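Local coordinates for prefoldin beta subunit 1 (Thermococcus sp., PDB 2ZQM), which acts as a molecular chaperone that stabilises a range of proteins and seems to serve archaeal de novo folding without ATP, at residues A[65-68]-A[69-72]. Numbering follows the deposited sequence.
Sequences KTTK and DKAV
Thr-67 turns its hydroxyl onto the first turn of helix 68-111, where OG1 accepts the backbone N-H of Lys-70 at 3.2 Å in a nearly straight bond (162° at the hydrogen). Such a bond is possible because OG1 sits between the backbone N and the carbonyl carbon (chi1 68°), which brings the oxygen forward to the N-H groups of the first turn and leaves CG2 opposite the carbonyl carbon. This is an N-cap, and it marks the point where strand 62-66 of the prefoldin beta hairpin passes into the second long helix of the coiled coil. The helical i to i+4 bonds begin at once: Ala-71 N donates to Thr-67 O and Val-72 N to Lys-68 O, each at 3.0 Å. Lys-70 lays its extended aliphatic chain past the cap, CG coming to 3.2 Å from Thr-67 OG1. With an alanine in place of this threonine, the N-H of Lys-70 would probably lose its side-chain acceptor and the lysine chain the oxygen it packs against. The same chain runs in the opposite sense alongside Thr-66, whose OG1 meets Lys-70 CB at 3.4 Å. The chain of Lys-68 leaves the turn with CG anti to the backbone N (chi1 177°) and stays extended to its end, which carries NZ to the carbonyl oxygens of Glu-47 and Leu-49 at the end of helix 6-47 and just beyond. Val-72 faces that helix too, touching Leu-43 and Ile-46, while its CG2 lies 3.2 Å from Lys-68 O. Ala-71 packs on Leu-62 of a third subunit.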
# COMPACT_ATOMS: atom_id res chain seq x y z
N LYS A 65 0.14 -30.07 -4.45
CA LYS A 65 1.43 -30.70 -4.32
C LYS A 65 2.23 -30.50 -5.61
O LYS A 65 1.66 -30.46 -6.70
CB LYS A 65 1.26 -32.19 -4.01
CG LYS A 65 2.49 -32.83 -3.36
CD LYS A 65 2.35 -34.33 -3.22
CE LYS A 65 1.15 -34.72 -2.36
NZ LYS A 65 1.31 -34.32 -0.94
N THR A 66 3.53 -30.32 -5.49
CA THR A 66 4.39 -30.21 -6.66
C THR A 66 5.62 -31.05 -6.32
O THR A 66 5.51 -31.95 -5.48
CB THR A 66 4.78 -28.74 -6.97
OG1 THR A 66 5.59 -28.71 -8.16
CG2 THR A 66 5.54 -28.09 -5.83
N THR A 67 6.76 -30.81 -6.96
CA THR A 67 7.97 -31.56 -6.64
C THR A 67 9.14 -30.60 -6.60
O THR A 67 9.03 -29.46 -7.06
CB THR A 67 8.32 -32.66 -7.69
OG1 THR A 67 8.70 -32.03 -8.92
CG2 THR A 67 7.15 -33.61 -7.92
N LYS A 68 10.27 -31.05 -6.07
CA LYS A 68 11.43 -30.20 -6.02
C LYS A 68 11.84 -29.74 -7.41
O LYS A 68 12.04 -28.54 -7.63
CB LYS A 68 12.62 -30.90 -5.36
CG LYS A 68 13.88 -30.04 -5.37
CD LYS A 68 15.10 -30.78 -4.82
CE LYS A 68 16.35 -29.91 -4.94
NZ LYS A 68 17.60 -30.63 -4.56
N ASP A 69 11.95 -30.68 -8.34
CA ASP A 69 12.37 -30.31 -9.71
C ASP A 69 11.43 -29.33 -10.39
O ASP A 69 11.88 -28.43 -11.10
CB ASP A 69 12.54 -31.57 -10.57
CG ASP A 69 13.88 -32.25 -10.35
OD1 ASP A 69 14.59 -31.88 -9.39
OD2 ASP A 69 14.22 -33.15 -11.14
N LYS A 70 10.13 -29.49 -10.19
CA LYS A 70 9.20 -28.57 -10.82
C LYS A 70 9.27 -27.17 -10.23
O LYS A 70 9.19 -26.17 -10.95
CB LYS A 70 7.78 -29.13 -10.71
CG LYS A 70 7.61 -30.42 -11.50
CD LYS A 70 6.28 -31.08 -11.18
CE LYS A 70 6.11 -32.38 -11.96
NZ LYS A 70 4.93 -33.16 -11.49
N ALA A 71 9.43 -27.08 -8.92
CA ALA A 71 9.52 -25.77 -8.27
C ALA A 71 10.79 -25.05 -8.70
O ALA A 71 10.79 -23.84 -8.92
CB ALA A 71 9.48 -25.94 -6.77
N VAL A 72 11.88 -25.81 -8.80
CA VAL A 72 13.17 -25.26 -9.22
C VAL A 72 13.02 -24.70 -10.64
O VAL A 72 13.41 -23.57 -10.91
CB VAL A 72 14.26 -26.36 -9.19
CG1 VAL A 72 15.52 -25.93 -9.98
CG2 VAL A 72 14.64 -26.64 -7.73